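Local structure of response regulator (Caulobacter vibrioides, 3N0R) at residues I237-F242 with K260-E265. The protein probably acts as a receiver-controlled anti-anti-sigma factor in stress signalling, pairing a sigma-like domain with a phosphorylatable receiver domain. The protein carries 1 engineered substitution. Numbering follows the deposited sequence. Where two conformers were deposited one is given.
Sequences IFITAF and KPFQPE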
ATOM      1  N   ILE A 237      -8.908  -3.835   3.830  1.00 14.58           N
ATOM      2  CA  ILE A 237      -8.475  -2.854   2.852  1.00 14.69           C
ATOM      3  C   ILE A 237      -9.634  -1.893   2.628  1.00 14.68           C
ATOM      4  O   ILE A 237     -10.759  -2.316   2.352  1.00 15.78           O
ATOM      5  CB  ILE A 237      -8.111  -3.521   1.521  1.00 15.15           C
ATOM      6  CG1 ILE A 237      -7.022  -4.583   1.731  1.00 15.98           C
ATOM      7  CG2 ILE A 237      -7.687  -2.472   0.505  1.00 15.98           C
ATOM      8  CD1 ILE A 237      -6.716  -5.396   0.491  1.00 17.16           C
ATOM      9  N   PHE A 238      -9.374  -0.596   2.755  1.00 14.60           N
ATOM     10  CA  PHE A 238     -10.428   0.395   2.580  1.00 15.39           C
ATOM     11  C   PHE A 238     -10.503   0.907   1.155  1.00 15.43           C
ATOM     12  O   PHE A 238      -9.486   1.119   0.501  1.00 16.59           O
ATOM     13  CB  PHE A 238     -10.273   1.519   3.596  1.00 17.64           C
ATOM     14  CG  PHE A 238     -10.549   1.070   4.997  1.00 19.44           C
ATOM     15  CD1 PHE A 238     -11.843   1.057   5.489  1.00 21.65           C
ATOM     16  CD2 PHE A 238      -9.525   0.601   5.803  1.00 21.26           C
ATOM     17  CE1 PHE A 238     -12.105   0.615   6.776  1.00 23.71           C
ATOM     18  CE2 PHE A 238      -9.779   0.159   7.090  1.00 23.92           C
ATOM     19  CZ  PHE A 238     -11.068   0.172   7.577  1.00 24.70           C
ATOM     20  N   ILE A 239     -11.737   1.086   0.697  1.00 16.49           N
ATOM     21  CA  ILE A 239     -12.022   1.568  -0.643  0.92 16.88           C
ATOM     22  C   ILE A 239     -12.512   3.012  -0.561  1.00 17.78           C
ATOM     23  O   ILE A 239     -13.404   3.316   0.228  1.00 19.42           O
ATOM     24  CB  ILE A 239     -13.146   0.725  -1.287  0.92 18.50           C
ATOM     25  CG1 ILE A 239     -12.724  -0.737  -1.451  0.92 21.04           C
ATOM     26  CG2 ILE A 239     -13.581   1.334  -2.615  0.92 17.94           C
ATOM     27  CD1 ILE A 239     -13.911  -1.678  -1.693  0.92 23.40           C
ATOM     28  N   THR A 240     -11.933   3.899  -1.372  1.00 17.53           N
ATOM     29  CA  THR A 240     -12.337   5.304  -1.368  1.00 19.57           C
ATOM     30  C   THR A 240     -12.065   5.985  -2.708  1.00 19.27           C
ATOM     31  O   THR A 240     -11.133   5.615  -3.432  1.00 20.13           O
ATOM     32  CB  THR A 240     -11.611   6.095  -0.249  1.00 21.46           C
ATOM     33  OG1 THR A 240     -11.984   7.477  -0.321  1.00 23.04           O
ATOM     34  CG2 THR A 240     -10.099   5.970  -0.391  1.00 23.62           C
ATOM     35  N   ALA A 241     -12.880   6.979  -3.045  1.00 20.35           N
ATOM     36  CA  ALA A 241     -12.613   7.790  -4.230  1.00 21.02           C
ATOM     37  C   ALA A 241     -11.565   8.871  -3.968  1.00 20.69           C
ATOM     38  O   ALA A 241     -11.038   9.464  -4.911  1.00 22.04           O
ATOM     39  CB  ALA A 241     -13.899   8.419  -4.753  1.00 23.48           C
ATOM     40  N   PHE A 242     -11.269   9.126  -2.692  1.00 19.34           N
ATOM     41  CA  PHE A 242     -10.396  10.235  -2.289  1.00 19.44           C
ATOM     42  C   PHE A 242      -9.377   9.774  -1.255  1.00 18.82           C
ATOM     43  O   PHE A 242      -9.419  10.162  -0.088  1.00 18.83           O
ATOM     44  CB  PHE A 242     -11.231  11.414  -1.792  1.00 21.35           C
ATOM     45  CG  PHE A 242     -12.229  11.879  -2.805  1.00 23.24           C
ATOM     46  CD1 PHE A 242     -11.827  12.653  -3.877  1.00 24.31           C
ATOM     47  CD2 PHE A 242     -13.559  11.496  -2.724  1.00 24.22           C
ATOM     48  CE1 PHE A 242     -12.735  13.058  -4.836  1.00 25.74           C
ATOM     49  CE2 PHE A 242     -14.473  11.913  -3.675  1.00 25.38           C
ATOM     50  CZ  PHE A 242     -14.056  12.685  -4.733  1.00 26.04           C
ATOM     51  N   LYS A 260     -11.177   3.854  -5.914  1.00 21.80           N
ATOM     52  CA  LYS A 260     -12.190   3.623  -6.944  1.00 22.43           C
ATOM     53  C   LYS A 260     -12.309   4.911  -7.767  1.00 25.29           C
ATOM     54  O   LYS A 260     -12.227   6.000  -7.209  1.00 26.06           O
ATOM     55  CB  LYS A 260     -13.537   3.237  -6.313  1.00 22.93           C
ATOM     56  CG  LYS A 260     -14.080   4.260  -5.317  1.00 23.00           C
ATOM     57  CD  LYS A 260     -15.490   3.922  -4.835  1.00 24.11           C
ATOM     58  CE  LYS A 260     -15.975   4.961  -3.835  1.00 25.96           C
ATOM     59  NZ  LYS A 260     -17.369   4.700  -3.376  1.00 26.88           N
ATOM     60  N   PRO A 261     -12.472   4.801  -9.101  1.00 25.70           N
ATOM     61  CA  PRO A 261     -12.544   3.564  -9.893  1.00 24.75           C
ATOM     62  C   PRO A 261     -11.218   2.802  -9.906  1.00 23.28           C
ATOM     63  O   PRO A 261     -10.154   3.398  -9.749  1.00 25.14           O
ATOM     64  CB  PRO A 261     -12.881   4.067 -11.299  1.00 26.93           C
ATOM     65  CG  PRO A 261     -12.330   5.450 -11.343  1.00 28.11           C
ATOM     66  CD  PRO A 261     -12.508   6.004  -9.956  1.00 27.23           C
ATOM     67  N   PHE A 262     -11.293   1.492 -10.119  1.00 22.03           N
ATOM     68  CA  PHE A 262     -10.156   0.608  -9.903  1.00 21.22           C
ATOM     69  C   PHE A 262      -9.194   0.530 -11.073  1.00 23.40           C
ATOM     70  O   PHE A 262      -9.602   0.406 -12.219  1.00 25.08           O
ATOM     71  CB  PHE A 262     -10.654  -0.796  -9.549  1.00 20.88           C
ATOM     72  CG  PHE A 262     -11.604  -0.814  -8.389  1.00 20.05           C
ATOM     73  CD1 PHE A 262     -11.186  -0.402  -7.139  1.00 20.49           C
ATOM     74  CD2 PHE A 262     -12.919  -1.218  -8.553  1.00 20.96           C
ATOM     75  CE1 PHE A 262     -12.056  -0.405  -6.059  1.00 20.12           C
ATOM     76  CE2 PHE A 262     -13.802  -1.226  -7.478  1.00 20.86           C
ATOM     77  CZ  PHE A 262     -13.366  -0.811  -6.227  1.00 20.79           C
ATOM     78  N   GLN A 263      -7.904   0.586 -10.763  1.00 25.50           N
ATOM     79  CA  GLN A 263      -6.876   0.141 -11.690  1.00 27.51           C
ATOM     80  C   GLN A 263      -6.460  -1.220 -11.173  1.00 25.44           C
ATOM     81  O   GLN A 263      -6.003  -1.325 -10.041  1.00 25.05           O
ATOM     82  CB  GLN A 263      -5.684   1.093 -11.686  1.00 31.23           C
ATOM     83  CG  GLN A 263      -5.931   2.381 -12.446  1.00 35.62           C
ATOM     84  CD  GLN A 263      -4.686   3.235 -12.550  1.00 39.14           C
ATOM     85  OE1 GLN A 263      -4.130   3.669 -11.540  1.00 40.34           O
ATOM     86  NE2 GLN A 263      -4.234   3.476 -13.777  1.00 40.69           N
ATOM     87  N   PRO A 264      -6.637  -2.271 -11.989  1.00 25.16           N
ATOM     88  CA  PRO A 264      -6.452  -3.655 -11.531  1.00 24.86           C
ATOM     89  C   PRO A 264      -5.133  -3.939 -10.813  1.00 22.41           C
ATOM     90  O   PRO A 264      -5.152  -4.648  -9.811  1.00 22.00           O
ATOM     91  CB  PRO A 264      -6.545  -4.467 -12.825  1.00 26.75           C
ATOM     92  CG  PRO A 264      -7.434  -3.656 -13.697  1.00 28.15           C
ATOM     93  CD  PRO A 264      -7.109  -2.217 -13.386  1.00 27.02           C
ATOM     94  N   GLU A 265      -4.014  -3.417 -11.302  1.00 21.02           N
ATOM     95  CA  GLU A 265      -2.737  -3.752 -10.683  1.00 20.15           C
ATOM     96  C   GLU A 265      -2.629  -3.214  -9.264  1.00 18.09           C
ATOM     97  O   GLU A 265      -1.946  -3.806  -8.431  1.00 18.01           O
ATOM     98  CB  GLU A 265      -1.560  -3.275 -11.536  1.00 22.46           C
ATOM     99  CG  GLU A 265      -1.317  -4.120 -12.785  1.00 27.73           C
ATOM    100  CD  GLU A 265      -0.754  -5.502 -12.460  1.00 33.15           C
ATOM    101  OE1 GLU A 265       0.453  -5.596 -12.146  1.00 35.54           O
ATOM    102  OE2 GLU A 265      -1.515  -6.495 -12.524  1.00 35.53           O
TER
HETATM  103  O   HOH W   1     -11.300   8.596  -7.630  1.00 36.77           O
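The extended side chain of K260 runs over the end of strand 236-240, crossing I239 at about a right angle and passing A241 on its way to the phosphoacceptor pocket of the receiver domain. K260 occupies the position of the conserved active-site lysine of receiver domains, immediately after strand 257-259, the outermost strand of the sheet, and is followed by a cis peptide bond to P261. A chi1 of 57° tucks CG in over the residue's own backbone and lays the methylene chain against the neighbouring strand. K260 CG comes within 3.7 Å of A241 N, and K260 CD meets I239 CG2 at 3.9 Å. Further out, K260 CE lies 4.1 Å from A241 CB. Beyond these van der Waals contacts, NZ forms salt bridges with E169 and with D212, the predicted phosphorylation site, which is not phosphorylated here. I239 CG2 also reaches the edge of the F262 ring, near its plane, 4.1 Å from F262 CE1, while that ring packs on helix 170-182. One backbone bond extends the pairing with strand 236-240 just past the end of strand 257-259: K260 N donates to T240 O at 3.0 Å, from above the carbonyl plane. T240 closes an ST turn by accepting at OG1 from F242 N. Where the two segments leave the sheet, one water donates to both carbonyls, 2.9 Å from A241 O and 2.8 Å from K260 O.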